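PDB 3QZ6: HpcH/HpaI aldolase from Desulfitobacterium hafniense, which belongs to the HpcH/HpaI aldolase/citrate lyase family and folds as a closed barrel of eight parallel strands surrounded by helices. Local coordinates for residues Y50-I55 with R78-R83; L84-A89 with S123-F128; A110-P113 with G119-G122. All coordinates share one frame; numbering follows the deposited sequence.

Contact 1. Residues Y50-I55 with R78-R83; sequences YTFREI and RAHVQR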
loop_
_atom_site.group_PDB
_atom_site.type_symbol
_atom_site.label_atom_id
_atom_site.label_comp_id
_atom_site.label_asym_id
_atom_site.label_seq_id
_atom_site.Cartn_x
_atom_site.Cartn_y
_atom_site.Cartn_z
ATOM N N TYR A 50 -2.703 -12.585 7.189
ATOM C CA TYR A 50 -3.678 -11.797 7.965
ATOM C C TYR A 50 -4.210 -12.538 9.194
ATOM O O TYR A 50 -4.578 -13.695 9.095
ATOM C CB TYR A 50 -4.851 -11.374 7.083
ATOM C CG TYR A 50 -4.457 -10.327 6.078
ATOM C CD1 TYR A 50 -4.486 -8.975 6.407
ATOM C CD2 TYR A 50 -4.037 -10.691 4.802
ATOM C CE1 TYR A 50 -4.114 -8.017 5.485
ATOM C CE2 TYR A 50 -3.668 -9.735 3.875
ATOM C CZ TYR A 50 -3.703 -8.410 4.221
ATOM O OH TYR A 50 -3.319 -7.463 3.302
ATOM N N THR A 51 -4.257 -11.872 10.344
ATOM C CA THR A 51 -4.872 -12.475 11.532
ATOM C C THR A 51 -6.350 -12.103 11.613
ATOM O O THR A 51 -6.811 -11.186 10.925
ATOM C CB THR A 51 -4.209 -11.967 12.802
ATOM O OG1 THR A 51 -4.526 -10.573 12.953
ATOM C CG2 THR A 51 -2.687 -12.157 12.731
ATOM N N PHE A 52 -7.110 -12.792 12.453
ATOM C CA PHE A 52 -8.512 -12.435 12.564
ATOM C C PHE A 52 -8.706 -11.054 13.208
ATOM O O PHE A 52 -9.689 -10.372 12.908
ATOM C CB PHE A 52 -9.318 -13.529 13.285
ATOM C CG PHE A 52 -9.518 -14.765 12.447
ATOM C CD1 PHE A 52 -8.826 -14.915 11.241
ATOM C CD2 PHE A 52 -10.398 -15.760 12.833
ATOM C CE1 PHE A 52 -8.993 -16.041 10.449
ATOM C CE2 PHE A 52 -10.572 -16.905 12.043
ATOM C CZ PHE A 52 -9.873 -17.040 10.852
ATOM N N ARG A 53 -7.787 -10.659 14.096
ATOM C CA ARG A 53 -7.817 -9.309 14.658
ATOM C C ARG A 53 -7.624 -8.257 13.553
ATOM O O ARG A 53 -8.350 -7.249 13.489
ATOM C CB ARG A 53 -6.760 -9.137 15.762
ATOM C CG ARG A 53 -6.701 -7.705 16.369
ATOM C CD ARG A 53 -8.021 -7.376 17.083
ATOM N NE ARG A 53 -8.216 -8.268 18.223
ATOM C CZ ARG A 53 -9.378 -8.488 18.829
ATOM N NH1 ARG A 53 -10.486 -7.889 18.406
ATOM N NH2 ARG A 53 -9.432 -9.325 19.858
ATOM N N GLU A 54 -6.649 -8.476 12.679
ATOM C CA GLU A 54 -6.438 -7.535 11.572
ATOM C C GLU A 54 -7.697 -7.409 10.721
ATOM O O GLU A 54 -8.052 -6.315 10.257
ATOM C CB GLU A 54 -5.250 -7.955 10.707
ATOM C CG GLU A 54 -3.897 -7.737 11.395
ATOM C CD GLU A 54 -2.761 -8.447 10.669
ATOM O OE1 GLU A 54 -3.037 -9.166 9.686
ATOM O OE2 GLU A 54 -1.597 -8.288 11.079
ATOM N N ILE A 55 -8.377 -8.531 10.519
ATOM C CA ILE A 55 -9.588 -8.530 9.719
ATOM C C ILE A 55 -10.685 -7.755 10.440
ATOM O O ILE A 55 -11.366 -6.948 9.833
ATOM C CB ILE A 55 -10.016 -9.956 9.351
ATOM C CG1 ILE A 55 -9.013 -10.521 8.339
ATOM C CG2 ILE A 55 -11.439 -9.960 8.757
ATOM C CD1 ILE A 55 -9.136 -12.025 8.076
ATOM N N ARG A 78 -15.117 -24.719 10.675
ATOM C CA ARG A 78 -15.923 -23.863 11.528
ATOM C C ARG A 78 -15.102 -22.696 12.047
ATOM O O ARG A 78 -15.596 -21.561 12.114
ATOM C CB ARG A 78 -16.514 -24.672 12.692
ATOM C CG ARG A 78 -17.629 -23.944 13.433
ATOM C CD ARG A 78 -18.414 -24.909 14.327
ATOM N NE ARG A 78 -19.612 -24.253 14.835
ATOM C CZ ARG A 78 -19.634 -23.473 15.908
ATOM N NH1 ARG A 78 -18.522 -23.264 16.610
ATOM N NH2 ARG A 78 -20.773 -22.916 16.291
ATOM N N ALA A 79 -13.843 -22.966 12.399
ATOM C CA ALA A 79 -12.956 -21.913 12.904
ATOM C C ALA A 79 -12.895 -20.731 11.933
ATOM O O ALA A 79 -12.974 -19.574 12.350
ATOM C CB ALA A 79 -11.557 -22.457 13.169
ATOM N N HIS A 80 -12.766 -21.008 10.636
ATOM C CA HIS A 80 -12.713 -19.903 9.670
ATOM C C HIS A 80 -14.085 -19.302 9.416
ATOM O O HIS A 80 -14.271 -18.091 9.510
ATOM C CB HIS A 80 -12.085 -20.347 8.350
ATOM C CG HIS A 80 -10.612 -20.589 8.459
ATOM N ND1 HIS A 80 -10.083 -21.779 8.914
ATOM C CD2 HIS A 80 -9.556 -19.771 8.226
ATOM C CE1 HIS A 80 -8.764 -21.698 8.921
ATOM N NE2 HIS A 80 -8.418 -20.490 8.513
ATOM N N VAL A 81 -15.051 -20.153 9.098
ATOM C CA VAL A 81 -16.338 -19.646 8.643
ATOM C C VAL A 81 -17.133 -18.956 9.748
ATOM O O VAL A 81 -17.618 -17.843 9.571
ATOM C CB VAL A 81 -17.178 -20.761 7.987
ATOM C CG1 VAL A 81 -18.571 -20.245 7.672
ATOM C CG2 VAL A 81 -16.467 -21.260 6.712
ATOM N N GLN A 82 -17.268 -19.618 10.891
ATOM C CA GLN A 82 -18.047 -19.051 11.985
ATOM C C GLN A 82 -17.438 -17.729 12.464
ATOM O O GLN A 82 -18.135 -16.723 12.579
ATOM C CB GLN A 82 -18.138 -20.041 13.154
ATOM C CG GLN A 82 -18.876 -19.494 14.369
ATOM C CD GLN A 82 -20.385 -19.602 14.211
ATOM O OE1 GLN A 82 -20.895 -20.624 13.755
ATOM N NE2 GLN A 82 -21.100 -18.544 14.567
ATOM N N ARG A 83 -16.140 -17.725 12.743
ATOM C CA ARG A 83 -15.519 -16.532 13.317
ATOM C C ARG A 83 -15.546 -15.353 12.354
ATOM O O ARG A 83 -15.821 -14.223 12.756
ATOM C CB ARG A 83 -14.076 -16.807 13.753
ATOM C CG ARG A 83 -13.940 -17.918 14.812
ATOM C CD ARG A 83 -12.471 -18.077 15.229
ATOM N NE ARG A 83 -12.044 -16.967 16.087
ATOM C CZ ARG A 83 -10.838 -16.859 16.633
ATOM N NH1 ARG A 83 -9.905 -17.780 16.382
ATOM N NH2 ARG A 83 -10.563 -15.819 17.422
#
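Phe52, in the first turn of helix 52-65, reaches across to Ala79 and His80 in the first turn of helix 78-87 and to Arg83 further along it, two helices on the outside of an eight-stranded TIM barrel. The tight part is the far rim of its ring. CE2 of Phe52 lies 3.6 Å from the carbonyl O of Ala79, close to the ring plane, and CZ of Phe52 comes within 3.8 Å of CD2 of His80. The two rings form an offset edge-to-face pair: their planes stand 73° apart, their centroids are 5.8 Å apart, and the edge of Phe52 is turned to the face of His80. ND1 of His80 is hydrogen-bonded to OD1 of Asp77.

Arg83 makes the solvent-exposed border. Its aliphatic CB and CD line the ring edge, and a bend at chi3 (74°) brings the guanidinium round so that CD2 of Phe52 sits over one of its faces, near the rim and 3.8 Å from NE of Arg83. With the planes 67° apart, the ring edge meets the guanidinium face, not a parallel stack.

At the start of the same helix as Phe52, Thr51 (the N-cap) and Glu54 form a capping box: Glu54 N donates to Thr51 OG1 (3.0 Å) and Thr51 N to Glu54 OE1. The chemistry implies a weakly polar contact: the electropositive rim of Phe52 probably favours the Ala79 carbonyl oxygen, while Arg83 adds mainly van der Waals packing.

Contact 2. Residues L84-A89 with S123-F128; sequences LLDIGA and SIVTDF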
loop_
_atom_site.group_PDB
_atom_site.type_symbol
_atom_site.label_atom_id
_atom_site.label_comp_id
_atom_site.label_asym_id
_atom_site.label_seq_id
_atom_site.Cartn_x
_atom_site.Cartn_y
_atom_site.Cartn_z
ATOM N N LEU A 84 -15.231 -15.602 11.087
ATOM C CA LEU A 84 -15.112 -14.492 10.155
ATOM C C LEU A 84 -16.466 -13.856 9.872
ATOM O O LEU A 84 -16.551 -12.641 9.736
ATOM C CB LEU A 84 -14.405 -14.909 8.858
ATOM C CG LEU A 84 -12.906 -15.206 9.036
ATOM C CD1 LEU A 84 -12.328 -15.851 7.782
ATOM C CD2 LEU A 84 -12.126 -13.942 9.417
ATOM N N LEU A 85 -17.523 -14.666 9.775
ATOM C CA LEU A 85 -18.865 -14.101 9.594
ATOM C C LEU A 85 -19.284 -13.336 10.842
ATOM O O LEU A 85 -19.915 -12.276 10.754
ATOM C CB LEU A 85 -19.900 -15.188 9.289
ATOM C CG LEU A 85 -19.791 -15.867 7.922
ATOM C CD1 LEU A 85 -20.855 -16.942 7.788
ATOM C CD2 LEU A 85 -19.931 -14.858 6.783
ATOM N N ASP A 86 -18.957 -13.880 12.008
ATOM C CA ASP A 86 -19.337 -13.222 13.256
ATOM C C ASP A 86 -18.622 -11.876 13.360
ATOM O O ASP A 86 -19.215 -10.866 13.742
ATOM C CB ASP A 86 -18.996 -14.102 14.460
ATOM C CG ASP A 86 -19.961 -15.277 14.614
ATOM O OD1 ASP A 86 -21.050 -15.239 14.009
ATOM O OD2 ASP A 86 -19.640 -16.226 15.347
ATOM N N ILE A 87 -17.344 -11.873 13.009
ATOM C CA ILE A 87 -16.548 -10.639 13.042
ATOM C C ILE A 87 -17.121 -9.593 12.091
ATOM O O ILE A 87 -17.093 -8.400 12.384
ATOM C CB ILE A 87 -15.065 -10.932 12.723
ATOM C CG1 ILE A 87 -14.407 -11.663 13.904
ATOM C CG2 ILE A 87 -14.305 -9.653 12.421
ATOM C CD1 ILE A 87 -13.101 -12.423 13.496
ATOM N N GLY A 88 -17.645 -10.028 10.946
ATOM C CA GLY A 88 -18.326 -9.095 10.062
ATOM C C GLY A 88 -17.956 -9.125 8.590
ATOM O O GLY A 88 -18.389 -8.263 7.820
ATOM N N ALA A 89 -17.146 -10.093 8.181
ATOM C CA ALA A 89 -16.932 -10.295 6.755
ATOM C C ALA A 89 -18.293 -10.638 6.167
ATOM O O ALA A 89 -19.092 -11.331 6.804
ATOM C CB ALA A 89 -15.954 -11.430 6.515
ATOM N N SER A 123 -23.179 -9.439 20.417
ATOM C CA SER A 123 -22.173 -8.387 20.401
ATOM C C SER A 123 -21.775 -8.014 18.965
ATOM O O SER A 123 -22.609 -7.506 18.216
ATOM C CB SER A 123 -20.984 -8.810 21.254
ATOM O OG SER A 123 -21.440 -9.101 22.581
ATOM N N ILE A 124 -20.529 -8.265 18.568
ATOM C CA ILE A 124 -20.094 -7.849 17.230
ATOM C C ILE A 124 -20.932 -8.503 16.122
ATOM O O ILE A 124 -21.055 -7.965 15.021
ATOM C CB ILE A 124 -18.581 -8.117 16.983
ATOM C CG1 ILE A 124 -18.126 -7.467 15.668
ATOM C CG2 ILE A 124 -18.282 -9.616 16.967
ATOM C CD1 ILE A 124 -16.596 -7.402 15.530
ATOM N N VAL A 125 -21.523 -9.653 16.427
ATOM C CA VAL A 125 -22.309 -10.396 15.445
ATOM C C VAL A 125 -23.394 -9.516 14.832
ATOM O O VAL A 125 -23.635 -9.546 13.622
ATOM C CB VAL A 125 -22.938 -11.663 16.083
ATOM C CG1 VAL A 125 -23.948 -12.302 15.134
ATOM C CG2 VAL A 125 -21.836 -12.662 16.463
ATOM N N THR A 126 -24.030 -8.706 15.668
ATOM C CA THR A 126 -25.097 -7.833 15.196
ATOM C C THR A 126 -24.590 -6.400 15.134
ATOM O O THR A 126 -25.371 -5.451 15.206
ATOM C CB THR A 126 -26.301 -7.882 16.142
ATOM O OG1 THR A 126 -25.913 -7.364 17.415
ATOM C CG2 THR A 126 -26.787 -9.328 16.316
ATOM N N ASP A 127 -23.273 -6.244 15.020
ATOM C CA ASP A 127 -22.663 -4.909 15.010
ATOM C C ASP A 127 -23.020 -4.112 16.257
ATOM O O ASP A 127 -23.153 -2.892 16.203
ATOM C CB ASP A 127 -23.060 -4.140 13.750
ATOM C CG ASP A 127 -22.453 -4.743 12.496
ATOM O OD1 ASP A 127 -21.245 -5.078 12.517
ATOM O OD2 ASP A 127 -23.180 -4.900 11.495
ATOM N N PHE A 128 -23.164 -4.825 17.374
ATOM C CA PHE A 128 -23.393 -4.224 18.682
ATOM C C PHE A 128 -24.750 -3.547 18.790
ATOM O O PHE A 128 -24.958 -2.725 19.679
ATOM C CB PHE A 128 -22.270 -3.229 19.031
ATOM C CG PHE A 128 -20.879 -3.825 18.939
ATOM C CD1 PHE A 128 -20.411 -4.690 19.922
ATOM C CD2 PHE A 128 -20.054 -3.521 17.867
ATOM C CE1 PHE A 128 -19.135 -5.245 19.839
ATOM C CE2 PHE A 128 -18.771 -4.064 17.775
ATOM C CZ PHE A 128 -18.316 -4.928 18.766
HETATM O O HOH W 1 -22.467 -11.424 12.097
HETATM O O HOH W 2 -20.558 -8.839 12.426
HETATM O O HOH W 3 -18.593 -6.114 12.443
#
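Asp86 and Ile87, in the last turn of helix 78-87 of the TIM barrel, meet Ile124 and Val125, a short 3-10 turn in the long loop that leads to helix 133-141. The backbones come close, with CA of Asp86 4.6 Å from CA of Val125.

Two side-chain conformations shape the contact. Ile124 extends CG1 away from its own backbone N (chi1 -171°), and an extended chi2 then carries CD1 over the helix end, 3.3 Å from the carbonyl O of Ile87. Its CG2 branch lies between the backbone N and the carbonyl carbon and rests 3.6 Å from the O of Asp86, so each branch meets one of the last two carbonyls of the helix. Val125 turns CG2 beside its backbone N and lays this methyl along the Asp86 side chain, 3.6 Å from OD1 of Asp86; the two side chains run side by side and point the same way. The carboxylate is held by a salt bridge from Arg118 to OD1 and a hydrogen bond from Gln82 to OD2, which would fix its rotation next to the valine. Val125 CA also makes a CH...O contact with Asp86 O, with an angle of 148° at the hydrogen.

The carbonyls of Leu85, Asp86 and Ile87 in the last turn are served by three waters, which link them respectively to Val125 O, Ile124 O and the Asp127 carboxylate. Gly88, with positive phi (132°), ends the helix, and Gly88 N and Ala89 N both donate to Leu84 O, from opposite faces of its plane. The third water lies 2.7 Å from Ile87 O and 2.8 Å from Asp127 OD1, in hydrogen-bonding geometry to both.

Contact 3. Residues A110-P113 with G119-G122; sequences AKYP and GVGG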
loop_
_atom_site.group_PDB
_atom_site.type_symbol
_atom_site.label_atom_id
_atom_site.label_comp_id
_atom_site.label_asym_id
_atom_site.label_seq_id
_atom_site.Cartn_x
_atom_site.Cartn_y
_atom_site.Cartn_z
ATOM N N ALA A 110 -22.083 -21.617 7.195
ATOM C CA ALA A 110 -22.265 -20.182 6.977
ATOM C C ALA A 110 -23.685 -19.691 7.233
ATOM O O ALA A 110 -23.900 -18.494 7.425
ATOM C CB ALA A 110 -21.849 -19.819 5.561
ATOM N N LYS A 111 -24.650 -20.605 7.205
ATOM C CA LYS A 111 -26.060 -20.223 7.312
ATOM C C LYS A 111 -26.652 -20.635 8.653
ATOM O O LYS A 111 -26.389 -21.734 9.139
ATOM C CB LYS A 111 -26.887 -20.881 6.194
ATOM C CG LYS A 111 -26.552 -20.419 4.799
ATOM C CD LYS A 111 -26.948 -18.974 4.584
ATOM C CE LYS A 111 -26.343 -18.420 3.304
ATOM N NZ LYS A 111 -27.195 -18.654 2.125
ATOM N N TYR A 112 -27.462 -19.757 9.235
ATOM C CA TYR A 112 -28.212 -20.079 10.441
ATOM C C TYR A 112 -29.298 -21.100 10.123
ATOM O O TYR A 112 -29.744 -21.192 8.983
ATOM C CB TYR A 112 -28.897 -18.824 10.986
ATOM C CG TYR A 112 -27.949 -17.773 11.509
ATOM C CD1 TYR A 112 -27.056 -18.068 12.536
ATOM C CD2 TYR A 112 -27.962 -16.480 10.998
ATOM C CE1 TYR A 112 -26.191 -17.102 13.034
ATOM C CE2 TYR A 112 -27.096 -15.500 11.495
ATOM C CZ TYR A 112 -26.217 -15.822 12.507
ATOM O OH TYR A 112 -25.362 -14.860 13.010
ATOM N N PRO A 113 -29.752 -21.855 11.135
ATOM C CA PRO A 113 -30.883 -22.754 10.863
ATOM C C PRO A 113 -32.063 -21.975 10.268
ATOM O O PRO A 113 -32.238 -20.807 10.609
ATOM C CB PRO A 113 -31.241 -23.283 12.255
ATOM C CG PRO A 113 -29.917 -23.247 13.005
ATOM C CD PRO A 113 -29.259 -21.974 12.517
ATOM N N GLY A 119 -23.749 -21.073 14.389
ATOM C CA GLY A 119 -24.138 -20.728 15.747
ATOM C C GLY A 119 -24.490 -19.259 15.877
ATOM O O GLY A 119 -23.900 -18.418 15.210
ATOM N N VAL A 120 -25.451 -18.949 16.740
ATOM C CA VAL A 120 -25.935 -17.585 16.906
ATOM C C VAL A 120 -25.230 -16.922 18.088
ATOM O O VAL A 120 -25.464 -17.282 19.240
ATOM C CB VAL A 120 -27.466 -17.550 17.150
ATOM C CG1 VAL A 120 -27.963 -16.115 17.180
ATOM C CG2 VAL A 120 -28.214 -18.349 16.068
ATOM N N GLY A 121 -24.350 -15.968 17.812
ATOM C CA GLY A 121 -23.648 -15.275 18.883
ATOM C C GLY A 121 -24.238 -13.895 19.093
ATOM O O GLY A 121 -25.329 -13.621 18.622
ATOM N N GLY A 122 -23.518 -13.017 19.784
ATOM C CA GLY A 122 -24.022 -11.677 20.033
ATOM C C GLY A 122 -22.936 -10.622 19.868
ATOM O O GLY A 122 -21.892 -10.875 19.257
HETATM O O HOH W 4 -23.623 -15.699 14.863
#
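Ala110 ends helix 100-110, and from Lys111 onward the first segment is extended, as is the second throughout. Tyr112 (phi -69°, psi 157°) has its CA 6.7 Å from that of Gly119, and the intervening residues form a short excursion. Backbone hydrogen bonding joins Lys111 to Arg118, close to where the excursion begins and ends.

Tyr112 spans the gap with its ring, which meets the second segment along one border: CE1 of Tyr112 is 3.4 Å from the carbonyl O of Gly119, near the ring plane. CG2 of Val120 approaches CD1 of Tyr112 obliquely at 3.7 Å, the two side chains crossing at about a right angle. At the ring's end a water accepts from Tyr112 OH (2.7 Å), donates to Gly119 O (2.8 Å) and accepts from Gly121 N (3.0 Å), joining the phenol to the backbone in three bonds. Gly119 O also receives Gln82 NE2 from helix 78-87.

Val137 and Arg140 of helix 133-141 pack on the same tyrosine. The arrangement is a helix-to-helix connection on the outer layer of a TIM barrel, folded back on itself through a tyrosine and a bridging water.

All three contacts lie on the same side of the barrel. Helix 78-87 is shared by contacts 1 and 2, whose centres are about 11 Å apart: contact 1 uses its first part and contact 2 its end, with Phe52 and Ile55 packing against Leu84 between them. Along the chain contact 1 closes before the others open, and contact 3 is nested inside the loop closed by contact 2, about 11 Å from it centre to centre. Contacts 1 and 3, with centres about 15 Å apart, meet where Val81 packs on Ala110, while Val125 touches Tyr112 to join contacts 2 and 3. The long loop before helix 133-141 is thus tied back onto helix 78-87 at several points.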